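Local coordinates for adhesion and penetration protein autotransporter (Haemophilus influenzae, PDB 3SYJ) that promotes bacterial adherence to and invasion of host cells and bacterial aggregation, through a secreted passenger domain that also carries a probable serine protease, at residues A[1-12]-A[208-217]; A[659-667]-A[716-724]. All blocks are in the same frame, centred on the assembly; numbering follows the deposited sequence.

In the fold
Both contacts are largely buried, but they belong to different parts of the Hap passenger, with centres 44 Å apart and nearest atoms about 24 Å apart. Contact 1 lies in the protease domain, ahead of the putative catalytic serine; a salt bridge, one antiparallel bridge and a cluster round a tyrosine hold the irregular loop 208-217 to strand 2-4 and the start of helix 9-17. Contact 2 lies in the beta-helix, where 659-667 stacks on 716-724 in parallel. Its chemistry is repetitive: a ladder of backbone hydrogen bonds, with apolar side chains on one face and polar ones on the other. The charged main-chain end in contact 1 has no counterpart there.

Contact 1 of 2, residues A[1-12]-A[208-217]; sequences GHTYFGIDYQYY and PLPIAGSKGD
Gly1 and Asp217 meet in the tightest part of this contact, where the N-terminal amine forms a 3.1 Å salt bridge from Gly1 N to Asp217 OD2. The syn lone pair of OD2 takes the amine and its anti lone pair takes Ser214 N, so two donors fix this oxygen, while Arg153 and the amide of Gly157 hold OD1. Gln159 is a further partner of the amine. Such surroundings would probably stabilise both buried charges. Glycine suits the first position because, lacking a side chain, it lets its CA approach to 2.9 Å from Ala212 O. Ala212 O also accepts His2 N at 2.9 Å, making His2 and Ala212 a single antiparallel hydrogen-bonded pair.

Farther along, Tyr12 is sandwiched: Leu209 CD2 lies over one face, 4.1 Å from the ring centroid in a CH-pi contact, and Thr3 CB covers the centre of the opposite face. Leu209 CD2 also reaches Ile7 CG2 at 4.0 Å and touches Tyr11 CB, so one methyl serves three side chains. Ile211 holds CG1 anti to its backbone N (chi1 -171°), which lays CG1 against His2 O and brings CD1 alongside Thr3 CG2, 4.0 Å away.

The side nearer solvent is looser. There the partly exposed His2 ring presents its edge to Gly213 O, with ND1 3.8 Å from that oxygen, and its CE1 comes obliquely to 3.6 Å from Ser214 CB. These are contacts only, and Arg162 also touches His2.

An N-terminal amine buried against the aspartate that precedes the presumed catalytic Ser218 is known from activated trypsin- and chymotrypsin-type serine proteases, where the ion pair orders the oxyanion hole and substrate pocket; the arrangement is consistent with that role here.

Contact 2 of 2, residues A[659-667]-A[716-724]; sequences NATFGVVPN and NVKGLAKLN
Phe662 and Asn716 share the shortest of four backbone hydrogen bonds that join the segments, Phe662 N to Asn716 O at 2.8 Å. On one side of it Asn716 N donates to Ala660 O, and on the other Lys718 N reaches Phe662 O at 2.9 Å, the alternation expected of parallel strands. Farther along, Leu720 N donates to Val664 O, 3.0 Å and almost straight at 176°. A water donates to Leu720 O and bonds weakly to Val664 N.

Glycine suits both bends, each with positive phi: Gly663 lies against Ala721 and Lys718 O, its CA 3.4 Å from that oxygen in a CA-H...O contact, and Gly719 against Val664 O. Ala721 N bonds back to Gly719 O, closing an inverse gamma turn centred on Leu720.

Side chains then sort by face. On the interior face Phe662 CD2 meets Val717 CG2 at 3.8 Å, and the ring also stacks edge-to-face with Trp652; bulky apolar groups suit this filled interior. On the partly exposed outer face, where polar residues fit, Thr661 OG1 and CG2 touch Asn716 CB while the Asn716 amide turns away. Lys718 turns its CG back over its own backbone (chi1 69°), and the straight chain runs across Val665, CG 3.5 Å from Val665 CG2. At the turn, Pro666 CG packs on Leu720 CG, 4.1 Å away.

Parallel rungs that set polar on polar (Thr661 on Asn716) and apolar on apolar (Phe662 on Val717) are characteristic of the right-handed beta-helix of autotransporter passengers; here the excursion bearing the Cys673-Cys684 disulfide separates the two rungs in sequence.

Contact 1 of 2, residues A[1-12]-A[208-217]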
ATOM      1  N   GLY A   1      33.320 -59.323  -6.772  1.00 21.18           N
ATOM      2  CA  GLY A   1      33.674 -58.993  -8.144  1.00 18.43           C
ATOM      3  C   GLY A   1      34.935 -58.158  -8.259  1.00 18.58           C
ATOM      4  O   GLY A   1      35.540 -57.799  -7.252  1.00 18.24           O
ATOM      5  N   HIS A   2      35.314 -57.841  -9.493  1.00 16.31           N
ATOM      6  CA  HIS A   2      36.531 -57.100  -9.767  1.00 16.00           C
ATOM      7  C   HIS A   2      36.212 -55.719 -10.283  1.00 15.51           C
ATOM      8  O   HIS A   2      35.598 -55.572 -11.337  1.00 13.98           O
ATOM      9  CB  HIS A   2      37.379 -57.831 -10.819  1.00 20.28           C
ATOM     10  CG  HIS A   2      37.925 -59.146 -10.357  1.00 20.66           C
ATOM     11  ND1 HIS A   2      37.213 -60.322 -10.441  1.00 24.96           N
ATOM     12  CD2 HIS A   2      39.124 -59.473  -9.818  1.00 26.30           C
ATOM     13  CE1 HIS A   2      37.943 -61.314  -9.964  1.00 26.17           C
ATOM     14  NE2 HIS A   2      39.108 -60.826  -9.579  1.00 25.31           N
ATOM     15  N   THR A   3      36.658 -54.705  -9.550  1.00 13.83           N
ATOM     16  CA  THR A   3      36.507 -53.330  -9.981  1.00 13.61           C
ATOM     17  C   THR A   3      37.853 -52.761 -10.446  1.00 21.32           C
ATOM     18  O   THR A   3      38.903 -53.388 -10.273  1.00 19.03           O
ATOM     19  CB  THR A   3      35.939 -52.451  -8.844  1.00 16.17           C
ATOM     20  OG1 THR A   3      36.884 -52.370  -7.769  1.00 12.34           O
ATOM     21  CG2 THR A   3      34.623 -53.031  -8.323  1.00 14.97           C
ATOM     22  N   TYR A   4      37.803 -51.569 -11.032  1.00 17.34           N
ATOM     23  CA  TYR A   4      38.980 -50.870 -11.523  1.00 13.67           C
ATOM     24  C   TYR A   4      39.448 -49.833 -10.503  1.00 17.86           C
ATOM     25  O   TYR A   4      38.753 -48.852 -10.230  1.00 17.62           O
ATOM     26  CB  TYR A   4      38.644 -50.200 -12.856  1.00 14.35           C
ATOM     27  CG  TYR A   4      39.748 -49.371 -13.463  1.00 16.43           C
ATOM     28  CD1 TYR A   4      41.083 -49.742 -13.334  1.00 20.40           C
ATOM     29  CD2 TYR A   4      39.454 -48.230 -14.200  1.00 19.67           C
ATOM     30  CE1 TYR A   4      42.095 -48.979 -13.899  1.00 21.49           C
ATOM     31  CE2 TYR A   4      40.455 -47.463 -14.769  1.00 19.40           C
ATOM     32  CZ  TYR A   4      41.775 -47.843 -14.618  1.00 22.35           C
ATOM     33  OH  TYR A   4      42.770 -47.084 -15.189  1.00 18.64           O
ATOM     34  N   PHE A   5      40.634 -50.059  -9.942  1.00 17.65           N
ATOM     35  CA  PHE A   5      41.211 -49.168  -8.940  1.00 18.58           C
ATOM     36  C   PHE A   5      41.467 -47.757  -9.475  1.00 16.94           C
ATOM     37  O   PHE A   5      41.682 -46.822  -8.700  1.00 16.79           O
ATOM     38  CB  PHE A   5      42.504 -49.765  -8.366  1.00 19.20           C
ATOM     39  CG  PHE A   5      43.090 -48.970  -7.230  1.00 15.87           C
ATOM     40  CD1 PHE A   5      42.437 -48.902  -6.010  1.00 17.68           C
ATOM     41  CD2 PHE A   5      44.290 -48.290  -7.383  1.00 15.14           C
ATOM     42  CE1 PHE A   5      42.966 -48.172  -4.959  1.00 17.87           C
ATOM     43  CE2 PHE A   5      44.829 -47.559  -6.337  1.00 15.72           C
ATOM     44  CZ  PHE A   5      44.167 -47.500  -5.121  1.00 19.74           C
ATOM     45  N   GLY A   6      41.426 -47.604 -10.795  1.00 16.69           N
ATOM     46  CA  GLY A   6      41.555 -46.294 -11.414  1.00 16.72           C
ATOM     47  C   GLY A   6      40.313 -45.424 -11.279  1.00 18.86           C
ATOM     48  O   GLY A   6      40.327 -44.240 -11.633  1.00 15.71           O
ATOM     49  N   ILE A   7      39.235 -46.020 -10.772  1.00 18.80           N
ATOM     50  CA  ILE A   7      37.979 -45.312 -10.532  1.00 16.03           C
ATOM     51  C   ILE A   7      37.576 -45.495  -9.066  1.00 19.98           C
ATOM     52  O   ILE A   7      37.738 -46.589  -8.512  1.00 20.01           O
ATOM     53  CB  ILE A   7      36.871 -45.845 -11.460  1.00 19.39           C
ATOM     54  CG1 ILE A   7      37.131 -45.402 -12.900  1.00 15.29           C
ATOM     55  CG2 ILE A   7      35.490 -45.384 -11.004  1.00 15.40           C
ATOM     56  CD1 ILE A   7      36.315 -46.159 -13.916  1.00 12.99           C
ATOM     57  N   ASP A   8      37.084 -44.425  -8.435  1.00 18.56           N
ATOM     58  CA  ASP A   8      36.649 -44.480  -7.036  1.00 15.51           C
ATOM     59  C   ASP A   8      35.794 -45.704  -6.790  1.00 16.09           C
ATOM     60  O   ASP A   8      34.852 -45.970  -7.535  1.00 13.12           O
ATOM     61  CB  ASP A   8      35.826 -43.251  -6.663  1.00 15.10           C
ATOM     62  CG  ASP A   8      36.666 -42.010  -6.512  1.00 18.30           C
ATOM     63  OD1 ASP A   8      37.892 -42.132  -6.317  1.00 21.45           O
ATOM     64  OD2 ASP A   8      36.098 -40.906  -6.586  1.00 17.12           O
ATOM     65  N   TYR A   9      36.125 -46.447  -5.740  1.00 16.97           N
ATOM     66  CA  TYR A   9      35.361 -47.629  -5.369  1.00 15.61           C
ATOM     67  C   TYR A   9      33.922 -47.233  -5.080  1.00 14.43           C
ATOM     68  O   TYR A   9      33.006 -48.022  -5.291  1.00 15.44           O
ATOM     69  CB  TYR A   9      35.972 -48.289  -4.133  1.00 13.36           C
ATOM     70  CG  TYR A   9      35.660 -49.762  -3.979  1.00 12.38           C
ATOM     71  CD1 TYR A   9      35.799 -50.645  -5.043  1.00 13.19           C
ATOM     72  CD2 TYR A   9      35.266 -50.275  -2.756  1.00 15.31           C
ATOM     73  CE1 TYR A   9      35.531 -52.006  -4.889  1.00 13.21           C
ATOM     74  CE2 TYR A   9      34.996 -51.626  -2.593  1.00 11.36           C
ATOM     75  CZ  TYR A   9      35.130 -52.482  -3.655  1.00  9.52           C
ATOM     76  OH  TYR A   9      34.854 -53.813  -3.468  1.00  9.64           O
ATOM     77  N   GLN A  10      33.724 -46.000  -4.612  1.00 16.11           N
ATOM     78  CA  GLN A  10      32.387 -45.532  -4.256  1.00 14.16           C
ATOM     79  C   GLN A  10      31.371 -45.705  -5.384  1.00 16.42           C
ATOM     80  O   GLN A  10      30.207 -46.020  -5.125  1.00 14.16           O
ATOM     81  CB  GLN A  10      32.409 -44.083  -3.777  1.00 13.47           C
ATOM     82  CG  GLN A  10      31.157 -43.695  -2.999  1.00 16.56           C
ATOM     83  CD  GLN A  10      31.023 -44.451  -1.675  1.00 15.30           C
ATOM     84  OE1 GLN A  10      32.000 -44.623  -0.944  1.00 13.36           O
ATOM     85  NE2 GLN A  10      29.807 -44.895  -1.360  1.00 13.46           N
ATOM     86  N   TYR A  11      31.802 -45.509  -6.630  1.00 14.20           N
ATOM     87  CA  TYR A  11      30.895 -45.674  -7.769  1.00 16.79           C
ATOM     88  C   TYR A  11      30.250 -47.051  -7.755  1.00 14.39           C
ATOM     89  O   TYR A  11      29.045 -47.193  -7.888  1.00 15.09           O
ATOM     90  CB  TYR A  11      31.634 -45.496  -9.095  1.00 14.52           C
ATOM     91  CG  TYR A  11      31.857 -44.065  -9.508  1.00 16.99           C
ATOM     92  CD1 TYR A  11      30.821 -43.305 -10.046  1.00 18.26           C
ATOM     93  CD2 TYR A  11      33.112 -43.479  -9.391  1.00 15.71           C
ATOM     94  CE1 TYR A  11      31.034 -41.989 -10.438  1.00 18.13           C
ATOM     95  CE2 TYR A  11      33.335 -42.175  -9.778  1.00 16.09           C
ATOM     96  CZ  TYR A  11      32.300 -41.436 -10.300  1.00 19.17           C
ATOM     97  OH  TYR A  11      32.541 -40.141 -10.682  1.00 19.31           O
ATOM     98  N   TYR A  12      31.070 -48.069  -7.590  1.00 15.33           N
ATOM     99  CA  TYR A  12      30.588 -49.430  -7.633  1.00 13.67           C
ATOM    100  C   TYR A  12      29.714 -49.767  -6.431  1.00 14.54           C
ATOM    101  O   TYR A  12      28.829 -50.614  -6.510  1.00 12.41           O
ATOM    102  CB  TYR A  12      31.781 -50.371  -7.679  1.00 13.76           C
ATOM    103  CG  TYR A  12      32.700 -50.161  -8.860  1.00 14.88           C
ATOM    104  CD1 TYR A  12      32.432 -50.753 -10.093  1.00 14.97           C
ATOM    105  CD2 TYR A  12      33.845 -49.388  -8.740  1.00 16.99           C
ATOM    106  CE1 TYR A  12      33.283 -50.575 -11.175  1.00 15.97           C
ATOM    107  CE2 TYR A  12      34.703 -49.205  -9.812  1.00 16.48           C
ATOM    108  CZ  TYR A  12      34.419 -49.799 -11.027  1.00 17.13           C
ATOM    109  OH  TYR A  12      35.277 -49.612 -12.089  1.00 16.72           O
ATOM    110  N   PRO A 208      30.861 -47.188 -18.443  1.00 18.13           N
ATOM    111  CA  PRO A 208      32.181 -46.925 -17.865  1.00 16.18           C
ATOM    112  C   PRO A 208      32.505 -47.793 -16.646  1.00 17.94           C
ATOM    113  O   PRO A 208      33.621 -47.717 -16.143  1.00 15.41           O
ATOM    114  CB  PRO A 208      32.088 -45.457 -17.422  1.00 17.03           C
ATOM    115  CG  PRO A 208      30.637 -45.042 -17.606  1.00 18.96           C
ATOM    116  CD  PRO A 208      29.837 -46.257 -17.942  1.00 19.33           C
ATOM    117  N   LEU A 209      31.550 -48.579 -16.157  1.00 18.80           N
ATOM    118  CA  LEU A 209      31.767 -49.332 -14.922  1.00 14.62           C
ATOM    119  C   LEU A 209      31.595 -50.828 -15.115  1.00 16.76           C
ATOM    120  O   LEU A 209      30.742 -51.439 -14.479  1.00 18.65           O
ATOM    121  CB  LEU A 209      30.817 -48.839 -13.827  1.00 14.89           C
ATOM    122  CG  LEU A 209      30.969 -47.372 -13.407  1.00 12.63           C
ATOM    123  CD1 LEU A 209      29.759 -46.922 -12.599  1.00 18.05           C
ATOM    124  CD2 LEU A 209      32.259 -47.128 -12.626  1.00 11.79           C
ATOM    125  N   PRO A 210      32.402 -51.433 -15.996  1.00 19.47           N
ATOM    126  CA  PRO A 210      32.276 -52.882 -16.181  1.00 18.23           C
ATOM    127  C   PRO A 210      32.749 -53.602 -14.935  1.00 19.68           C
ATOM    128  O   PRO A 210      33.757 -53.205 -14.352  1.00 18.05           O
ATOM    129  CB  PRO A 210      33.243 -53.184 -17.328  1.00 16.39           C
ATOM    130  CG  PRO A 210      33.638 -51.862 -17.895  1.00 22.03           C
ATOM    131  CD  PRO A 210      33.495 -50.865 -16.801  1.00 20.87           C
ATOM    132  N   ILE A 211      32.039 -54.651 -14.537  1.00 18.92           N
ATOM    133  CA  ILE A 211      32.411 -55.411 -13.351  1.00 15.61           C
ATOM    134  C   ILE A 211      32.266 -56.912 -13.592  1.00 16.64           C
ATOM    135  O   ILE A 211      31.248 -57.382 -14.105  1.00 18.37           O
ATOM    136  CB  ILE A 211      31.579 -54.975 -12.129  1.00 13.89           C
ATOM    137  CG1 ILE A 211      32.114 -55.603 -10.841  1.00 13.70           C
ATOM    138  CG2 ILE A 211      30.102 -55.298 -12.333  1.00 15.90           C
ATOM    139  CD1 ILE A 211      31.395 -55.103  -9.604  1.00 12.47           C
ATOM    140  N   ALA A 212      33.297 -57.659 -13.228  1.00 17.37           N
ATOM    141  CA  ALA A 212      33.307 -59.099 -13.438  1.00 18.80           C
ATOM    142  C   ALA A 212      33.081 -59.803 -12.117  1.00 18.17           C
ATOM    143  O   ALA A 212      33.402 -59.268 -11.059  1.00 19.83           O
ATOM    144  CB  ALA A 212      34.632 -59.530 -14.043  1.00 20.08           C
ATOM    145  N   GLY A 213      32.537 -61.009 -12.179  1.00 22.26           N
ATOM    146  CA  GLY A 213      32.261 -61.775 -10.980  1.00 18.87           C
ATOM    147  C   GLY A 213      33.466 -62.586 -10.563  1.00 24.60           C
ATOM    148  O   GLY A 213      34.423 -62.716 -11.321  1.00 29.95           O
ATOM    149  N   SER A 214      33.416 -63.130  -9.353  1.00 26.02           N
ATOM    150  CA  SER A 214      34.494 -63.953  -8.819  1.00 25.52           C
ATOM    151  C   SER A 214      33.910 -65.017  -7.891  1.00 27.78           C
ATOM    152  O   SER A 214      32.697 -65.216  -7.864  1.00 24.35           O
ATOM    153  CB  SER A 214      35.495 -63.082  -8.071  1.00 24.84           C
ATOM    154  OG  SER A 214      34.828 -62.133  -7.260  1.00 25.54           O
ATOM    155  N   LYS A 215      34.761 -65.708  -7.139  1.00 26.66           N
ATOM    156  CA  LYS A 215      34.262 -66.699  -6.192  1.00 29.62           C
ATOM    157  C   LYS A 215      33.268 -66.061  -5.239  1.00 26.06           C
ATOM    158  O   LYS A 215      33.589 -65.085  -4.562  1.00 23.92           O
ATOM    159  CB  LYS A 215      35.398 -67.343  -5.396  1.00 40.24           C
ATOM    160  CG  LYS A 215      36.070 -68.495  -6.108  1.00 50.28           C
ATOM    161  CD  LYS A 215      37.383 -68.854  -5.438  1.00 51.85           C
ATOM    162  CE  LYS A 215      38.270 -69.676  -6.364  1.00 52.00           C
ATOM    163  NZ  LYS A 215      39.683 -69.735  -5.884  1.00 53.37           N
ATOM    164  N   GLY A 216      32.060 -66.621  -5.192  1.00 25.65           N
ATOM    165  CA  GLY A 216      31.021 -66.118  -4.314  1.00 22.02           C
ATOM    166  C   GLY A 216      29.939 -65.381  -5.070  1.00 23.22           C
ATOM    167  O   GLY A 216      28.878 -65.083  -4.524  1.00 26.31           O
ATOM    168  N   ASP A 217      30.215 -65.088  -6.336  1.00 22.45           N
ATOM    169  CA  ASP A 217      29.274 -64.375  -7.182  1.00 19.74           C
ATOM    170  C   ASP A 217      28.382 -65.339  -7.941  1.00 22.34           C
ATOM    171  O   ASP A 217      27.456 -64.908  -8.630  1.00 24.95           O
ATOM    172  CB  ASP A 217      30.018 -63.467  -8.163  1.00 20.91           C
ATOM    173  CG  ASP A 217      30.437 -62.144  -7.533  1.00 23.25           C
ATOM    174  OD1 ASP A 217      29.558 -61.444  -6.975  1.00 18.75           O
ATOM    175  OD2 ASP A 217      31.638 -61.796  -7.608  1.00 21.82           O
TER
HETATM  176  O   HOH W   1      30.381 -58.592  -7.698  1.00 16.12           O

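Contact 2 of 2, residues A[659-667]-A[716-724]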
ATOM      1  N   ASN A 659      11.436 -19.356  20.420  1.00 26.77           N
ATOM      2  CA  ASN A 659      12.409 -18.809  19.489  1.00 27.49           C
ATOM      3  C   ASN A 659      12.353 -19.486  18.125  1.00 24.41           C
ATOM      4  O   ASN A 659      12.030 -20.669  18.031  1.00 27.19           O
ATOM      5  CB  ASN A 659      13.816 -18.902  20.078  1.00 27.84           C
ATOM      6  CG  ASN A 659      14.825 -18.107  19.279  1.00 45.61           C
ATOM      7  OD1 ASN A 659      15.073 -18.394  18.103  1.00 40.86           O
ATOM      8  ND2 ASN A 659      15.412 -17.091  19.910  1.00 50.40           N
ATOM      9  N   ALA A 660      12.652 -18.731  17.071  1.00 26.41           N
ATOM     10  CA  ALA A 660      12.738 -19.274  15.715  1.00 24.65           C
ATOM     11  C   ALA A 660      13.960 -18.712  15.001  1.00 30.51           C
ATOM     12  O   ALA A 660      14.160 -17.498  14.975  1.00 26.95           O
ATOM     13  CB  ALA A 660      11.486 -18.960  14.930  1.00 20.35           C
ATOM     14  N   THR A 661      14.771 -19.594  14.421  1.00 24.12           N
ATOM     15  CA  THR A 661      16.010 -19.188  13.769  1.00 24.91           C
ATOM     16  C   THR A 661      16.094 -19.738  12.348  1.00 23.23           C
ATOM     17  O   THR A 661      15.803 -20.915  12.120  1.00 20.85           O
ATOM     18  CB  THR A 661      17.228 -19.681  14.568  1.00 28.45           C
ATOM     19  OG1 THR A 661      17.141 -19.192  15.910  1.00 29.91           O
ATOM     20  CG2 THR A 661      18.529 -19.206  13.923  1.00 21.69           C
ATOM     21  N   PHE A 662      16.493 -18.888  11.403  1.00 19.88           N
ATOM     22  CA  PHE A 662      16.557 -19.269   9.992  1.00 22.31           C
ATOM     23  C   PHE A 662      17.944 -19.045   9.386  1.00 22.13           C
ATOM     24  O   PHE A 662      18.524 -17.967   9.525  1.00 20.53           O
ATOM     25  CB  PHE A 662      15.556 -18.467   9.161  1.00 19.84           C
ATOM     26  CG  PHE A 662      14.141 -18.518   9.665  1.00 20.12           C
ATOM     27  CD1 PHE A 662      13.195 -19.307   9.031  1.00 18.53           C
ATOM     28  CD2 PHE A 662      13.747 -17.746  10.746  1.00 20.56           C
ATOM     29  CE1 PHE A 662      11.885 -19.343   9.481  1.00 21.57           C
ATOM     30  CE2 PHE A 662      12.439 -17.774  11.196  1.00 25.02           C
ATOM     31  CZ  PHE A 662      11.504 -18.573  10.560  1.00 21.98           C
ATOM     32  N   GLY A 663      18.451 -20.058   8.690  1.00 21.25           N
ATOM     33  CA  GLY A 663      19.684 -19.931   7.930  1.00 21.49           C
ATOM     34  C   GLY A 663      20.919 -20.373   8.688  1.00 21.53           C
ATOM     35  O   GLY A 663      20.981 -20.254   9.911  1.00 25.09           O
ATOM     36  N   VAL A 664      21.904 -20.898   7.964  1.00 23.86           N
ATOM     37  CA  VAL A 664      23.217 -21.158   8.543  1.00 23.73           C
ATOM     38  C   VAL A 664      24.184 -20.083   8.074  1.00 23.96           C
ATOM     39  O   VAL A 664      24.035 -19.551   6.978  1.00 26.07           O
ATOM     40  CB  VAL A 664      23.765 -22.535   8.145  1.00 19.23           C
ATOM     41  CG1 VAL A 664      22.920 -23.632   8.763  1.00 20.78           C
ATOM     42  CG2 VAL A 664      23.810 -22.664   6.631  1.00 17.37           C
ATOM     43  N   VAL A 665      25.171 -19.769   8.906  1.00 23.38           N
ATOM     44  CA  VAL A 665      26.098 -18.678   8.617  1.00 24.71           C
ATOM     45  C   VAL A 665      27.457 -19.201   8.155  1.00 26.96           C
ATOM     46  O   VAL A 665      28.110 -19.966   8.870  1.00 26.56           O
ATOM     47  CB  VAL A 665      26.311 -17.778   9.862  1.00 27.89           C
ATOM     48  CG1 VAL A 665      27.295 -16.663   9.546  1.00 27.43           C
ATOM     49  CG2 VAL A 665      24.983 -17.206  10.355  1.00 25.20           C
ATOM     50  N   PRO A 666      27.891 -18.792   6.952  1.00 27.84           N
ATOM     51  CA  PRO A 666      29.212 -19.201   6.468  1.00 25.40           C
ATOM     52  C   PRO A 666      30.330 -18.721   7.392  1.00 26.64           C
ATOM     53  O   PRO A 666      30.234 -17.624   7.937  1.00 29.23           O
ATOM     54  CB  PRO A 666      29.317 -18.506   5.111  1.00 22.87           C
ATOM     55  CG  PRO A 666      27.910 -18.282   4.692  1.00 18.90           C
ATOM     56  CD  PRO A 666      27.164 -17.992   5.953  1.00 21.68           C
ATOM     57  N   ASN A 667      31.362 -19.543   7.567  1.00 26.68           N
ATOM     58  CA  ASN A 667      32.535 -19.186   8.372  1.00 29.68           C
ATOM     59  C   ASN A 667      32.271 -19.073   9.866  1.00 31.09           C
ATOM     60  O   ASN A 667      33.030 -18.437  10.590  1.00 28.35           O
ATOM     61  CB  ASN A 667      33.187 -17.915   7.839  1.00 24.22           C
ATOM     62  CG  ASN A 667      33.763 -18.111   6.461  1.00 26.23           C
ATOM     63  OD1 ASN A 667      33.334 -17.477   5.498  1.00 27.92           O
ATOM     64  ND2 ASN A 667      34.728 -19.023   6.350  1.00 28.75           N
ATOM     65  N   ASN A 716      15.378 -14.880  14.506  1.00 25.56           N
ATOM     66  CA  ASN A 716      16.686 -14.569  13.960  1.00 26.69           C
ATOM     67  C   ASN A 716      16.811 -15.075  12.526  1.00 27.32           C
ATOM     68  O   ASN A 716      16.835 -16.281  12.292  1.00 27.75           O
ATOM     69  CB  ASN A 716      17.747 -15.235  14.830  1.00 32.55           C
ATOM     70  CG  ASN A 716      18.956 -14.355  15.050  1.00 45.15           C
ATOM     71  OD1 ASN A 716      19.743 -14.090  14.127  1.00 40.48           O
ATOM     72  ND2 ASN A 716      19.121 -13.897  16.289  1.00 48.45           N
ATOM     73  N   VAL A 717      16.867 -14.163  11.564  1.00 24.96           N
ATOM     74  CA  VAL A 717      17.129 -14.552  10.185  1.00 20.88           C
ATOM     75  C   VAL A 717      18.554 -14.170   9.844  1.00 24.67           C
ATOM     76  O   VAL A 717      18.909 -12.994   9.873  1.00 26.54           O
ATOM     77  CB  VAL A 717      16.164 -13.889   9.188  1.00 18.69           C
ATOM     78  CG1 VAL A 717      16.571 -14.234   7.763  1.00 19.48           C
ATOM     79  CG2 VAL A 717      14.740 -14.337   9.448  1.00 17.69           C
ATOM     80  N   LYS A 718      19.377 -15.163   9.525  1.00 23.06           N
ATOM     81  CA  LYS A 718      20.805 -14.917   9.359  1.00 24.64           C
ATOM     82  C   LYS A 718      21.412 -15.748   8.242  1.00 23.88           C
ATOM     83  O   LYS A 718      20.875 -16.793   7.862  1.00 25.53           O
ATOM     84  CB  LYS A 718      21.531 -15.244  10.664  1.00 23.98           C
ATOM     85  CG  LYS A 718      21.534 -16.727  10.978  1.00 22.77           C
ATOM     86  CD  LYS A 718      21.845 -17.011  12.426  1.00 21.50           C
ATOM     87  CE  LYS A 718      22.079 -18.501  12.625  1.00 27.07           C
ATOM     88  NZ  LYS A 718      22.206 -18.858  14.063  1.00 34.31           N
ATOM     89  N   GLY A 719      22.543 -15.283   7.726  1.00 22.10           N
ATOM     90  CA  GLY A 719      23.319 -16.041   6.762  1.00 22.71           C
ATOM     91  C   GLY A 719      22.578 -16.373   5.478  1.00 24.88           C
ATOM     92  O   GLY A 719      21.983 -15.500   4.848  1.00 26.42           O
ATOM     93  N   LEU A 720      22.625 -17.645   5.093  1.00 22.56           N
ATOM     94  CA  LEU A 720      22.061 -18.105   3.829  1.00 24.28           C
ATOM     95  C   LEU A 720      20.545 -18.233   3.918  1.00 23.79           C
ATOM     96  O   LEU A 720      19.985 -19.335   3.910  1.00 19.05           O
ATOM     97  CB  LEU A 720      22.694 -19.435   3.436  1.00 21.18           C
ATOM     98  CG  LEU A 720      24.209 -19.360   3.255  1.00 22.36           C
ATOM     99  CD1 LEU A 720      24.780 -20.705   2.850  1.00 18.71           C
ATOM    100  CD2 LEU A 720      24.550 -18.299   2.229  1.00 23.56           C
ATOM    101  N   ALA A 721      19.890 -17.086   4.014  1.00 21.97           N
ATOM    102  CA  ALA A 721      18.451 -17.045   4.191  1.00 24.81           C
ATOM    103  C   ALA A 721      17.913 -15.716   3.696  1.00 25.87           C
ATOM    104  O   ALA A 721      18.584 -14.682   3.785  1.00 25.34           O
ATOM    105  CB  ALA A 721      18.087 -17.247   5.652  1.00 22.17           C
ATOM    106  N   LYS A 722      16.699 -15.762   3.162  1.00 24.57           N
ATOM    107  CA  LYS A 722      16.024 -14.583   2.660  1.00 24.54           C
ATOM    108  C   LYS A 722      14.567 -14.624   3.099  1.00 24.93           C
ATOM    109  O   LYS A 722      13.830 -15.556   2.766  1.00 26.67           O
ATOM    110  CB  LYS A 722      16.124 -14.534   1.137  1.00 24.39           C
ATOM    111  CG  LYS A 722      15.412 -13.364   0.490  1.00 24.99           C
ATOM    112  CD  LYS A 722      15.610 -13.408  -1.013  1.00 30.51           C
ATOM    113  CE  LYS A 722      15.066 -12.174  -1.697  1.00 34.79           C
ATOM    114  NZ  LYS A 722      15.430 -12.180  -3.148  1.00 40.60           N
ATOM    115  N   LEU A 723      14.164 -13.618   3.867  1.00 24.40           N
ATOM    116  CA  LEU A 723      12.785 -13.499   4.315  1.00 24.99           C
ATOM    117  C   LEU A 723      11.960 -12.783   3.259  1.00 28.97           C
ATOM    118  O   LEU A 723      12.187 -11.609   2.973  1.00 29.25           O
ATOM    119  CB  LEU A 723      12.715 -12.743   5.642  1.00 23.57           C
ATOM    120  CG  LEU A 723      11.346 -12.539   6.298  1.00 26.23           C
ATOM    121  CD1 LEU A 723      10.535 -13.833   6.394  1.00 22.43           C
ATOM    122  CD2 LEU A 723      11.521 -11.932   7.677  1.00 25.40           C
ATOM    123  N   ASN A 724      11.014 -13.500   2.662  1.00 26.17           N
ATOM    124  CA  ASN A 724      10.108 -12.899   1.701  1.00 24.45           C
ATOM    125  C   ASN A 724       8.770 -12.646   2.376  1.00 27.26           C
ATOM    126  O   ASN A 724       7.789 -13.348   2.124  1.00 29.44           O
ATOM    127  CB  ASN A 724       9.948 -13.805   0.480  1.00 19.97           C
ATOM    128  CG  ASN A 724      11.258 -13.996  -0.278  1.00 26.22           C
ATOM    129  OD1 ASN A 724      11.940 -13.027  -0.622  1.00 27.64           O
ATOM    130  ND2 ASN A 724      11.612 -15.247  -0.544  1.00 25.09           N
TER
HETATM  131  O   HOH W   2      20.323 -21.811   5.095  1.00 22.04           O